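PDB 5K04: N-terminal acetyltransferase B complex subunit MDM20 from Candida albicans, which probably serves as the non-catalytic, helical-repeat subunit of the NatB N-terminal acetyltransferase, binding the catalytic subunit NAT3. Local coordinates for residues T444-L449 with V463-F468; I532-L535 with L541-S544; S582-D587 with I673-L678; D610-K615 with D647-L652. All blocks are in the same frame, centred on the assembly; numbering follows the deposited sequence.

Contact 1 of 4, residues T444-L449 with V463-F468; sequences TLNYYL and VDIYRF
The amide L449 N bonds to N446 O at 2.8 Å, and this short turn brings the side chains of both residues round to the same partner, I465 on helix 456-485. L449 and I465 reach toward each other tip to tip, CD1 of L449 lying 4.0 Å from CD1 of I465. The isoleucine arm is stretched, with CD1 anti to CA (chi2 180°), so its last methyl is the atom that arrives first. Its other branch, CG2, is the one nearest N446, whose ND2 stands 4.3 Å away in a loose contact. The amide nitrogen has its hydrogen bond elsewhere: ND2 is bonded to T511 OG1 of helix 506-521, a residue that I465 also touches. No hydrogen bond joins the two segments, and all three touching residues are buried. W462, one turn back on the long helix, packs on both N446 and L449. Close by along the chain, T444 OG1 bonds to N16 ND2 of the NAT3 subunit. The arrangement is that of successive helices packed in an all-helical array, in keeping with the TPR clan to which this part of the chain belongs: the turn after short helix 440-445 folds back on long helix 456-485.

Contact 2 of 4, residues I532-L535 with L541-S544; sequences IHYL and LIVS
A bent I542 meets a straight L535. In I542 the first torsion sets CG1 beside the backbone N, and the second (chi2 -48°) folds CD1 round instead of letting it run on from CA, which turns that methyl to helix 525-537. L535 takes the extended form, CD1 anti to CA (chi2 179°), so the branch left to face the isoleucine is CD2. CD2 of L535 and CD1 of I542 come to 4.1 Å, the two side chains crossing at about a right angle. The same I542 methyl has a second, looser neighbour in Y534, whose CE2 lies 4.4 Å from CD1 of I542; the methyl comes to the ring obliquely. One methyl group thus serves both residues, and the contact has no hydrogen bond of its own. The backbones draw closest at L535 and I542, with CA atoms 7.1 Å apart. In fold terms this is a sharp bend: helix 525-537 stops and helix 539-542 starts almost at once, so that I542 turns back on the helix just left, within a family of the TPR clan. Helix 571-584 packs on both partners, through L578 and L579 for I542 and through Y581 and S582 for L535. Helix 506-521 joins in with L516 on L535 and N509 on I542. Polar bonds hold the second segment: L541 O accepts S544 N at 2.9 Å and also bonds to N504 ND2, while S544 O is bonded to K575 NZ.

Contact 3 of 4, residues S582-D587 with I673-L678; sequences SIVFED and IKIVKL
One face of the F585 ring carries V584 CG1, which sits 3.6 Å above the plane, off toward the rim. L678 from helix 661-682 comes to the far end of the ring: its CD1 lies 4.0 Å from F585 CZ, approaching obliquely, with the two side chains at about a right angle. L678 works as a fork. Its CB already points to the other segment, and with CG anti to the backbone N (chi1 -173°) the two methyls part: CD1 goes to the phenyl ring, CD2 to V584, 3.8 Å from CG1. That valine methyl therefore touches both the ring and the leucine, which lie at about a right angle as seen from it. The valine is forked too: CG2 meets I675 CG2 at 4.0 Å, one turn back along helix 661-682. This is helix packing between parts of the chain with 85 residues between them: helix 571-584 finishes at V584, and F585, already off helical geometry, extends the apolar surface into the loop. L621 of helix 608-625 touches V584, and Y617 of that helix touches I675, so a third helix lines the same seam. I532 of helix 525-537 reaches the ring from the side opposite V584, and L528 of that helix touches it too. The helix end is held by a lysine: K625 NZ hydrogen-bonds to both V584 O and E586 O, and its positive charge would be expected to suit the carbonyl end of a helix. Beyond the apolar patch, D587 OD1 reaches back to helix 661-682 in a salt bridge with R682 NH2.

Contact 4 of 4, residues D610-K615 with D647-L652; sequences DNLLYK and DKLKIL
L612 meets a close partner and a loose one with the same methyl. On the tight side CD2 of L612 lies 4.0 Å from CD2 of L649, the two side chains crossing at about a right angle. L612 gets there fully stretched: CG is anti to the backbone N (chi1 170°) and CD2 carries the chain straight on, whereas in L649 it is the side branch that does the touching. L649 is buried, with F609 and L669 packed on it as well. On the outer side I651 CD1 stands 4.3 Å from L612 CD2, and that isoleucine is exposed to solvent, though V608 touches it. This is helix-helix packing in the all-helical C-terminal region: a turn of helix 608-625 is met by the short helix 646-649 and the 3-10 turn that follows it. L652 N bonds to L649 O at 2.9 Å within that turn, and L652 O is in turn bonded to N665 ND2 of helix 661-682. The charged ends of D647, K648 and K650 lie on the outer side. K650 NZ pairs with D647 OD1 at a rather long 3.6 Å, a salt bridge within one segment that spans none of the seam, and the end of K648 leads away from L612. L612, K648 and I651 also touch a crystal neighbour, which may influence how this outer rim is arranged.

How the contacts relate
The first three contacts form a chain of touching groups. Contact 1 reaches contact 2 through Y466 OH, 3.5 Å from Y534 CD1, and contact 2 reaches contact 3 where I532 CD1 lies 3.6 Å from F585 CD2. Contact 4 is set a little apart, its nearest atoms about 6 Å from contact 3, but helix 608-625 and helix 661-682 run past both: L613 of contact 4 packs on F672, next to I673. From contact 1 to contact 4 the centres are about 29 Å apart. Contact 1 alone has residues touching NAT3, whose complex binds coenzyme A; contacts 2, 3 and 4 are internal packing within the MDM20 chain, and no other protein chain touches their segments.

Contact 1 of 4, residues T444-L449 with V463-F468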
loop_
_atom_site.group_PDB
_atom_site.type_symbol
_atom_site.label_atom_id
_atom_site.label_comp_id
_atom_site.label_asym_id
_atom_site.label_seq_id
_atom_site.Cartn_x
_atom_site.Cartn_y
_atom_site.Cartn_z
ATOM N N THR A 444 -3.714 2.012 0.881
ATOM C CA THR A 444 -4.284 1.308 -0.265
ATOM C C THR A 444 -5.781 1.544 -0.456
ATOM O O THR A 444 -6.273 1.337 -1.572
ATOM C CB THR A 444 -4.000 -0.211 -0.170
ATOM O OG1 THR A 444 -4.562 -0.768 1.027
ATOM C CG2 THR A 444 -2.496 -0.460 -0.162
ATOM N N LEU A 445 -6.510 2.000 0.583
ATOM C CA LEU A 445 -7.979 2.062 0.561
ATOM C C LEU A 445 -8.566 3.454 0.792
ATOM O O LEU A 445 -9.777 3.642 0.620
ATOM C CB LEU A 445 -8.550 1.096 1.619
ATOM C CG LEU A 445 -8.183 -0.366 1.312
ATOM C CD1 LEU A 445 -8.633 -1.305 2.427
ATOM C CD2 LEU A 445 -8.764 -0.793 -0.064
ATOM N N ASN A 446 -7.750 4.396 1.239
ATOM C CA ASN A 446 -8.004 5.822 1.389
ATOM C C ASN A 446 -8.996 6.410 0.395
ATOM O O ASN A 446 -9.899 7.172 0.752
ATOM C CB ASN A 446 -6.655 6.493 1.181
ATOM C CG ASN A 446 -6.588 7.821 1.715
ATOM O OD1 ASN A 446 -7.604 8.476 1.875
ATOM N ND2 ASN A 446 -5.369 8.277 1.981
ATOM N N TYR A 447 -8.731 6.117 -0.879
ATOM C CA TYR A 447 -9.426 6.749 -1.983
ATOM C C TYR A 447 -10.921 6.459 -1.958
ATOM O O TYR A 447 -11.687 7.189 -2.596
ATOM C CB TYR A 447 -8.804 6.275 -3.287
ATOM C CG TYR A 447 -9.188 4.852 -3.676
ATOM C CD1 TYR A 447 -10.347 4.604 -4.424
ATOM C CD2 TYR A 447 -8.389 3.758 -3.324
ATOM C CE1 TYR A 447 -10.718 3.288 -4.801
ATOM C CE2 TYR A 447 -8.753 2.439 -3.701
ATOM C CZ TYR A 447 -9.920 2.216 -4.431
ATOM O OH TYR A 447 -10.270 0.939 -4.798
ATOM N N TYR A 448 -11.348 5.404 -1.239
ATOM C CA TYR A 448 -12.773 5.167 -1.021
ATOM C C TYR A 448 -13.436 6.325 -0.284
ATOM O O TYR A 448 -14.660 6.458 -0.343
ATOM C CB TYR A 448 -13.000 3.858 -0.235
ATOM C CG TYR A 448 -12.969 2.598 -1.077
ATOM C CD1 TYR A 448 -14.078 2.202 -1.831
ATOM C CD2 TYR A 448 -11.832 1.809 -1.122
ATOM C CE1 TYR A 448 -14.052 1.048 -2.618
ATOM C CE2 TYR A 448 -11.781 0.665 -1.901
ATOM C CZ TYR A 448 -12.900 0.277 -2.644
ATOM O OH TYR A 448 -12.836 -0.855 -3.405
ATOM N N LEU A 449 -12.656 7.160 0.404
ATOM C CA LEU A 449 -13.167 8.313 1.132
ATOM C C LEU A 449 -13.119 9.598 0.308
ATOM O O LEU A 449 -13.407 10.678 0.839
ATOM C CB LEU A 449 -12.377 8.491 2.425
ATOM C CG LEU A 449 -12.336 7.278 3.367
ATOM C CD1 LEU A 449 -11.233 7.449 4.412
ATOM C CD2 LEU A 449 -13.703 7.077 4.056
ATOM N N VAL A 463 -6.720 13.469 9.848
ATOM C CA VAL A 463 -5.496 13.711 10.604
ATOM C C VAL A 463 -4.989 12.403 11.194
ATOM O O VAL A 463 -3.779 12.141 11.233
ATOM C CB VAL A 463 -5.753 14.770 11.696
ATOM C CG1 VAL A 463 -4.585 14.867 12.657
ATOM C CG2 VAL A 463 -6.048 16.126 11.076
ATOM N N ASP A 464 -5.919 11.547 11.633
ATOM C CA ASP A 464 -5.550 10.240 12.162
ATOM C C ASP A 464 -4.892 9.384 11.085
ATOM O O ASP A 464 -3.902 8.689 11.344
ATOM C CB ASP A 464 -6.794 9.554 12.726
ATOM C CG ASP A 464 -6.459 8.378 13.603
ATOM O OD1 ASP A 464 -5.850 8.596 14.676
ATOM O OD2 ASP A 464 -6.806 7.237 13.218
ATOM N N ILE A 465 -5.420 9.449 9.862
ATOM C CA ILE A 465 -4.795 8.784 8.728
ATOM C C ILE A 465 -3.397 9.343 8.480
ATOM O O ILE A 465 -2.449 8.588 8.229
ATOM C CB ILE A 465 -5.704 8.911 7.491
ATOM C CG1 ILE A 465 -6.994 8.127 7.715
ATOM C CG2 ILE A 465 -5.020 8.400 6.253
ATOM C CD1 ILE A 465 -7.963 8.177 6.577
ATOM N N TYR A 466 -3.242 10.672 8.564
ATOM C CA TYR A 466 -1.916 11.268 8.398
ATOM C C TYR A 466 -0.941 10.809 9.483
ATOM O O TYR A 466 0.255 10.646 9.209
ATOM C CB TYR A 466 -1.991 12.800 8.391
ATOM C CG TYR A 466 -0.622 13.377 8.133
ATOM C CD1 TYR A 466 -0.100 13.423 6.843
ATOM C CD2 TYR A 466 0.176 13.832 9.176
ATOM C CE1 TYR A 466 1.188 13.918 6.590
ATOM C CE2 TYR A 466 1.462 14.332 8.936
ATOM C CZ TYR A 466 1.962 14.371 7.644
ATOM O OH TYR A 466 3.241 14.852 7.409
ATOM N N ARG A 467 -1.425 10.593 10.718
ATOM C CA ARG A 467 -0.538 10.104 11.777
ATOM C C ARG A 467 -0.053 8.684 11.503
ATOM O O ARG A 467 1.043 8.316 11.939
ATOM C CB ARG A 467 -1.231 10.189 13.141
ATOM C CG ARG A 467 -1.397 11.630 13.625
ATOM C CD ARG A 467 -2.012 11.714 15.010
ATOM N NE ARG A 467 -2.213 13.107 15.421
ATOM C CZ ARG A 467 -3.402 13.662 15.628
ATOM N NH1 ARG A 467 -4.500 12.931 15.473
ATOM N NH2 ARG A 467 -3.494 14.939 15.992
ATOM N N PHE A 468 -0.847 7.877 10.789
ATOM C CA PHE A 468 -0.355 6.588 10.314
ATOM C C PHE A 468 0.852 6.792 9.405
ATOM O O PHE A 468 1.873 6.113 9.549
ATOM C CB PHE A 468 -1.469 5.821 9.573
ATOM C CG PHE A 468 -0.984 5.129 8.318
ATOM C CD1 PHE A 468 -0.166 4.005 8.397
ATOM C CD2 PHE A 468 -1.324 5.615 7.065
ATOM C CE1 PHE A 468 0.306 3.385 7.256
ATOM C CE2 PHE A 468 -0.857 4.993 5.911
ATOM C CZ PHE A 468 -0.034 3.881 6.005
#

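Contact 2 of 4, residues I532-L535 with L541-S544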
loop_
_atom_site.group_PDB
_atom_site.type_symbol
_atom_site.label_atom_id
_atom_site.label_comp_id
_atom_site.label_asym_id
_atom_site.label_seq_id
_atom_site.Cartn_x
_atom_site.Cartn_y
_atom_site.Cartn_z
ATOM N N ILE A 532 0.705 23.396 6.015
ATOM C CA ILE A 532 1.446 24.368 5.220
ATOM C C ILE A 532 2.943 24.164 5.420
ATOM O O ILE A 532 3.727 24.188 4.460
ATOM C CB ILE A 532 1.018 25.801 5.587
ATOM C CG1 ILE A 532 -0.458 26.019 5.270
ATOM C CG2 ILE A 532 1.869 26.813 4.858
ATOM C CD1 ILE A 532 -0.855 25.509 3.918
ATOM N N HIS A 533 3.362 23.932 6.670
ATOM C CA HIS A 533 4.779 23.724 6.939
ATOM C C HIS A 533 5.308 22.447 6.280
ATOM O O HIS A 533 6.473 22.405 5.875
ATOM C CB HIS A 533 5.032 23.692 8.441
ATOM C CG HIS A 533 6.477 23.531 8.786
ATOM N ND1 HIS A 533 7.404 24.532 8.575
ATOM C CD2 HIS A 533 7.163 22.481 9.295
ATOM C CE1 HIS A 533 8.596 24.110 8.957
ATOM N NE2 HIS A 533 8.477 22.871 9.401
ATOM N N TYR A 534 4.472 21.408 6.153
ATOM C CA TYR A 534 4.877 20.214 5.406
ATOM C C TYR A 534 5.106 20.535 3.930
ATOM O O TYR A 534 6.068 20.051 3.322
ATOM C CB TYR A 534 3.816 19.116 5.552
ATOM C CG TYR A 534 4.073 17.909 4.674
ATOM C CD1 TYR A 534 4.950 16.902 5.076
ATOM C CD2 TYR A 534 3.458 17.774 3.441
ATOM C CE1 TYR A 534 5.207 15.797 4.272
ATOM C CE2 TYR A 534 3.710 16.671 2.634
ATOM C CZ TYR A 534 4.585 15.688 3.051
ATOM O OH TYR A 534 4.829 14.593 2.251
ATOM N N LEU A 535 4.223 21.345 3.333
ATOM C CA LEU A 535 4.338 21.644 1.904
ATOM C C LEU A 535 5.630 22.396 1.590
ATOM O O LEU A 535 6.344 22.059 0.641
ATOM C CB LEU A 535 3.130 22.455 1.436
ATOM C CG LEU A 535 1.717 21.886 1.585
ATOM C CD1 LEU A 535 0.698 22.893 1.063
ATOM C CD2 LEU A 535 1.587 20.590 0.869
ATOM N N LEU A 541 9.026 17.058 -3.473
ATOM C CA LEU A 541 8.117 15.921 -3.623
ATOM C C LEU A 541 6.776 16.350 -4.205
ATOM O O LEU A 541 6.236 15.675 -5.089
ATOM C CB LEU A 541 7.912 15.234 -2.277
ATOM C CG LEU A 541 9.176 14.650 -1.634
ATOM C CD1 LEU A 541 8.874 14.003 -0.259
ATOM C CD2 LEU A 541 9.848 13.661 -2.563
ATOM N N ILE A 542 6.230 17.473 -3.716
ATOM C CA ILE A 542 4.923 17.962 -4.164
ATOM C C ILE A 542 4.895 18.119 -5.683
ATOM O O ILE A 542 3.875 17.861 -6.336
ATOM C CB ILE A 542 4.601 19.291 -3.456
ATOM C CG1 ILE A 542 4.494 19.091 -1.941
ATOM C CG2 ILE A 542 3.369 19.971 -4.061
ATOM C CD1 ILE A 542 3.649 17.939 -1.532
ATOM N N VAL A 543 6.026 18.531 -6.262
ATOM C CA VAL A 543 6.162 18.814 -7.690
ATOM C C VAL A 543 6.583 17.584 -8.485
ATOM O O VAL A 543 6.547 17.608 -9.728
ATOM C CB VAL A 543 7.155 19.990 -7.822
ATOM C CG1 VAL A 543 7.518 20.294 -9.263
ATOM C CG2 VAL A 543 6.557 21.228 -7.167
ATOM N N SER A 544 6.961 16.500 -7.808
ATOM C CA SER A 544 7.386 15.278 -8.467
ATOM C C SER A 544 6.180 14.418 -8.821
ATOM O O SER A 544 5.025 14.773 -8.579
ATOM C CB SER A 544 8.356 14.499 -7.580
ATOM O OG SER A 544 9.523 15.259 -7.354
#

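Contact 3 of 4, residues S582-D587 with I673-L678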
loop_
_atom_site.group_PDB
_atom_site.type_symbol
_atom_site.label_atom_id
_atom_site.label_comp_id
_atom_site.label_asym_id
_atom_site.label_seq_id
_atom_site.Cartn_x
_atom_site.Cartn_y
_atom_site.Cartn_z
ATOM N N SER A 582 0.679 25.846 -1.500
ATOM C CA SER A 582 2.095 26.196 -1.465
ATOM C C SER A 582 2.319 27.620 -1.955
ATOM O O SER A 582 3.174 28.343 -1.426
ATOM C CB SER A 582 2.896 25.210 -2.315
ATOM O OG SER A 582 2.706 23.871 -1.884
ATOM N N ILE A 583 1.552 28.038 -2.964
ATOM C CA ILE A 583 1.702 29.368 -3.549
ATOM C C ILE A 583 1.097 30.433 -2.642
ATOM O O ILE A 583 1.725 31.455 -2.358
ATOM C CB ILE A 583 1.065 29.391 -4.947
ATOM C CG1 ILE A 583 1.857 28.478 -5.887
ATOM C CG2 ILE A 583 0.971 30.816 -5.460
ATOM C CD1 ILE A 583 1.065 27.937 -7.075
ATOM N N VAL A 584 -0.133 30.200 -2.183
ATOM C CA VAL A 584 -0.792 31.091 -1.229
ATOM C C VAL A 584 0.158 31.476 -0.101
ATOM O O VAL A 584 0.248 32.648 0.290
ATOM C CB VAL A 584 -2.063 30.414 -0.679
ATOM C CG1 VAL A 584 -2.598 31.185 0.523
ATOM C CG2 VAL A 584 -3.105 30.286 -1.768
ATOM N N PHE A 585 0.900 30.499 0.426
ATOM C CA PHE A 585 1.769 30.716 1.577
ATOM C C PHE A 585 3.247 30.792 1.191
ATOM O O PHE A 585 4.126 30.535 2.016
ATOM C CB PHE A 585 1.523 29.640 2.634
ATOM C CG PHE A 585 0.144 29.715 3.263
ATOM C CD1 PHE A 585 -0.122 30.620 4.289
ATOM C CD2 PHE A 585 -0.887 28.894 2.819
ATOM C CE1 PHE A 585 -1.389 30.688 4.875
ATOM C CE2 PHE A 585 -2.154 28.957 3.394
ATOM C CZ PHE A 585 -2.411 29.855 4.422
ATOM N N GLU A 586 3.531 31.170 -0.055
ATOM C CA GLU A 586 4.888 31.488 -0.486
ATOM C C GLU A 586 5.158 32.962 -0.199
ATOM O O GLU A 586 4.347 33.826 -0.550
ATOM C CB GLU A 586 5.067 31.168 -1.976
ATOM C CG GLU A 586 6.445 31.473 -2.583
ATOM C CD GLU A 586 7.619 31.003 -1.731
ATOM O OE1 GLU A 586 7.540 29.920 -1.123
ATOM O OE2 GLU A 586 8.624 31.742 -1.662
ATOM N N ASP A 587 6.282 33.242 0.472
ATOM C CA ASP A 587 6.602 34.601 0.890
ATOM C C ASP A 587 7.719 35.256 0.091
ATOM O O ASP A 587 7.884 36.479 0.184
ATOM C CB ASP A 587 6.990 34.629 2.377
ATOM C CG ASP A 587 5.969 33.942 3.261
ATOM O OD1 ASP A 587 4.750 34.137 3.031
ATOM O OD2 ASP A 587 6.388 33.216 4.189
ATOM N N ILE A 673 -13.533 30.090 -2.793
ATOM C CA ILE A 673 -13.997 31.372 -2.267
ATOM C C ILE A 673 -13.338 31.668 -0.929
ATOM O O ILE A 673 -13.005 32.820 -0.629
ATOM C CB ILE A 673 -15.528 31.372 -2.160
ATOM C CG1 ILE A 673 -16.138 31.255 -3.548
ATOM C CG2 ILE A 673 -16.021 32.643 -1.480
ATOM C CD1 ILE A 673 -17.585 30.903 -3.507
ATOM N N LYS A 674 -13.138 30.635 -0.103
ATOM C CA LYS A 674 -12.406 30.837 1.143
ATOM C C LYS A 674 -11.000 31.362 0.866
ATOM O O LYS A 674 -10.501 32.235 1.583
ATOM C CB LYS A 674 -12.338 29.531 1.943
ATOM C CG LYS A 674 -13.672 28.959 2.402
ATOM C CD LYS A 674 -14.376 29.869 3.379
ATOM C CE LYS A 674 -15.632 29.207 3.913
ATOM N NZ LYS A 674 -16.326 30.082 4.906
ATOM N N ILE A 675 -10.351 30.833 -0.176
ATOM C CA ILE A 675 -9.002 31.263 -0.532
ATOM C C ILE A 675 -9.019 32.682 -1.106
ATOM O O ILE A 675 -8.126 33.494 -0.823
ATOM C CB ILE A 675 -8.387 30.232 -1.499
ATOM C CG1 ILE A 675 -8.164 28.906 -0.763
ATOM C CG2 ILE A 675 -7.078 30.722 -2.126
ATOM C CD1 ILE A 675 -7.776 27.764 -1.682
ATOM N N VAL A 676 -10.044 33.015 -1.898
ATOM C CA VAL A 676 -10.229 34.401 -2.334
ATOM C C VAL A 676 -10.248 35.338 -1.129
ATOM O O VAL A 676 -9.593 36.389 -1.119
ATOM C CB VAL A 676 -11.517 34.537 -3.170
ATOM C CG1 VAL A 676 -11.927 36.000 -3.293
ATOM C CG2 VAL A 676 -11.343 33.915 -4.557
ATOM N N LYS A 677 -10.998 34.961 -0.085
ATOM C CA LYS A 677 -11.109 35.819 1.091
ATOM C C LYS A 677 -9.796 35.881 1.853
ATOM O O LYS A 677 -9.411 36.946 2.347
ATOM C CB LYS A 677 -12.245 35.332 1.993
ATOM C CG LYS A 677 -13.605 35.494 1.327
ATOM C CD LYS A 677 -14.760 34.978 2.168
ATOM C CE LYS A 677 -16.073 35.305 1.478
ATOM N NZ LYS A 677 -17.251 34.840 2.259
ATOM N N LEU A 678 -9.085 34.755 1.947
ATOM C CA LEU A 678 -7.794 34.756 2.626
ATOM C C LEU A 678 -6.820 35.703 1.931
ATOM O O LEU A 678 -6.168 36.536 2.578
ATOM C CB LEU A 678 -7.254 33.327 2.687
ATOM C CG LEU A 678 -5.995 32.986 3.488
ATOM C CD1 LEU A 678 -5.961 31.513 3.777
ATOM C CD2 LEU A 678 -4.763 33.355 2.711
#

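Contact 4 of 4, residues D610-K615 with D647-L652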
loop_
_atom_site.group_PDB
_atom_site.type_symbol
_atom_site.label_atom_id
_atom_site.label_comp_id
_atom_site.label_asym_id
_atom_site.label_seq_id
_atom_site.Cartn_x
_atom_site.Cartn_y
_atom_site.Cartn_z
ATOM N N ASP A 610 -13.601 21.957 -13.990
ATOM C CA ASP A 610 -12.278 21.901 -13.380
ATOM C C ASP A 610 -11.255 22.697 -14.183
ATOM O O ASP A 610 -10.368 23.317 -13.595
ATOM C CB ASP A 610 -11.827 20.449 -13.203
ATOM C CG ASP A 610 -12.267 19.859 -11.857
ATOM O OD1 ASP A 610 -12.586 20.636 -10.929
ATOM O OD2 ASP A 610 -12.288 18.614 -11.727
ATOM N N ASN A 611 -11.371 22.716 -15.517
ATOM C CA ASN A 611 -10.478 23.564 -16.310
ATOM C C ASN A 611 -10.678 25.042 -15.973
ATOM O O ASN A 611 -9.708 25.799 -15.880
ATOM C CB ASN A 611 -10.680 23.303 -17.809
ATOM C CG ASN A 611 -9.758 22.182 -18.344
ATOM O OD1 ASN A 611 -8.632 21.995 -17.861
ATOM N ND2 ASN A 611 -10.239 21.439 -19.327
ATOM N N LEU A 612 -11.933 25.467 -15.759
ATOM C CA LEU A 612 -12.190 26.847 -15.363
ATOM C C LEU A 612 -11.690 27.122 -13.946
ATOM O O LEU A 612 -11.062 28.154 -13.691
ATOM C CB LEU A 612 -13.682 27.139 -15.471
ATOM C CG LEU A 612 -14.216 28.450 -14.888
ATOM C CD1 LEU A 612 -13.752 29.627 -15.721
ATOM C CD2 LEU A 612 -15.744 28.404 -14.824
ATOM N N LEU A 613 -11.955 26.201 -13.018
ATOM C CA LEU A 613 -11.536 26.365 -11.629
ATOM C C LEU A 613 -10.045 26.672 -11.525
ATOM O O LEU A 613 -9.634 27.593 -10.805
ATOM C CB LEU A 613 -11.875 25.094 -10.835
ATOM C CG LEU A 613 -11.561 25.131 -9.321
ATOM C CD1 LEU A 613 -12.404 26.188 -8.599
ATOM C CD2 LEU A 613 -11.724 23.757 -8.654
ATOM N N TYR A 614 -9.216 25.893 -12.229
ATOM C CA TYR A 614 -7.777 26.020 -12.051
ATOM C C TYR A 614 -7.208 27.182 -12.842
ATOM O O TYR A 614 -6.169 27.728 -12.460
ATOM C CB TYR A 614 -7.095 24.689 -12.385
ATOM C CG TYR A 614 -7.429 23.683 -11.308
ATOM C CD1 TYR A 614 -6.985 23.877 -9.993
ATOM C CD2 TYR A 614 -8.241 22.580 -11.574
ATOM C CE1 TYR A 614 -7.331 22.990 -8.974
ATOM C CE2 TYR A 614 -8.586 21.682 -10.557
ATOM C CZ TYR A 614 -8.128 21.888 -9.261
ATOM O OH TYR A 614 -8.474 20.993 -8.268
ATOM N N LYS A 615 -7.886 27.584 -13.919
ATOM C CA LYS A 615 -7.578 28.864 -14.539
ATOM C C LYS A 615 -7.919 30.021 -13.593
ATOM O O LYS A 615 -7.111 30.939 -13.409
ATOM C CB LYS A 615 -8.324 28.985 -15.866
ATOM C CG LYS A 615 -8.017 30.265 -16.635
ATOM C CD LYS A 615 -8.601 30.207 -18.055
ATOM C CE LYS A 615 -8.465 31.534 -18.795
ATOM N NZ LYS A 615 -7.063 31.906 -19.108
ATOM N N ASP A 647 -24.112 32.559 -13.086
ATOM C CA ASP A 647 -24.465 32.291 -14.477
ATOM C C ASP A 647 -23.327 31.621 -15.236
ATOM O O ASP A 647 -23.580 30.887 -16.193
ATOM C CB ASP A 647 -24.885 33.584 -15.168
ATOM C CG ASP A 647 -26.295 34.006 -14.791
ATOM O OD1 ASP A 647 -27.103 33.114 -14.438
ATOM O OD2 ASP A 647 -26.597 35.221 -14.857
ATOM N N LYS A 648 -22.076 31.849 -14.824
ATOM C CA LYS A 648 -20.952 31.136 -15.422
ATOM C C LYS A 648 -20.610 29.861 -14.667
ATOM O O LYS A 648 -20.207 28.863 -15.281
ATOM C CB LYS A 648 -19.713 32.036 -15.481
ATOM C CG LYS A 648 -19.857 33.250 -16.392
ATOM C CD LYS A 648 -20.055 32.824 -17.836
ATOM C CE LYS A 648 -20.165 34.018 -18.762
ATOM N NZ LYS A 648 -20.155 33.564 -20.182
ATOM N N LEU A 649 -20.744 29.881 -13.340
ATOM C CA LEU A 649 -20.298 28.768 -12.512
ATOM C C LEU A 649 -21.315 27.636 -12.422
ATOM O O LEU A 649 -20.948 26.554 -11.972
ATOM C CB LEU A 649 -19.952 29.278 -11.111
ATOM C CG LEU A 649 -18.796 30.281 -11.063
ATOM C CD1 LEU A 649 -18.713 30.937 -9.695
ATOM C CD2 LEU A 649 -17.469 29.617 -11.422
ATOM N N LYS A 650 -22.572 27.871 -12.838
ATOM C CA LYS A 650 -23.621 26.849 -12.911
ATOM C C LYS A 650 -23.190 25.600 -13.661
ATOM O O LYS A 650 -23.787 24.536 -13.471
ATOM C CB LYS A 650 -24.860 27.380 -13.638
ATOM C CG LYS A 650 -25.800 28.210 -12.837
ATOM C CD LYS A 650 -26.999 28.631 -13.689
ATOM C CE LYS A 650 -26.561 29.219 -15.031
ATOM N NZ LYS A 650 -27.698 29.849 -15.804
ATOM N N ILE A 651 -22.204 25.710 -14.552
ATOM C CA ILE A 651 -21.737 24.549 -15.292
ATOM C C ILE A 651 -21.120 23.511 -14.384
ATOM O O ILE A 651 -20.832 22.399 -14.829
ATOM C CB ILE A 651 -20.727 24.959 -16.381
ATOM C CG1 ILE A 651 -19.495 25.627 -15.767
ATOM C CG2 ILE A 651 -21.374 25.893 -17.389
ATOM C CD1 ILE A 651 -18.263 25.475 -16.625
ATOM N N LEU A 652 -20.869 23.860 -13.121
ATOM C CA LEU A 652 -20.475 22.850 -12.144
ATOM C C LEU A 652 -21.624 21.894 -11.840
ATOM O O LEU A 652 -21.388 20.787 -11.344
ATOM C CB LEU A 652 -19.981 23.520 -10.856
ATOM C CG LEU A 652 -21.025 24.161 -9.924
ATOM C CD1 LEU A 652 -21.657 23.160 -8.930
ATOM C CD2 LEU A 652 -20.418 25.340 -9.175
#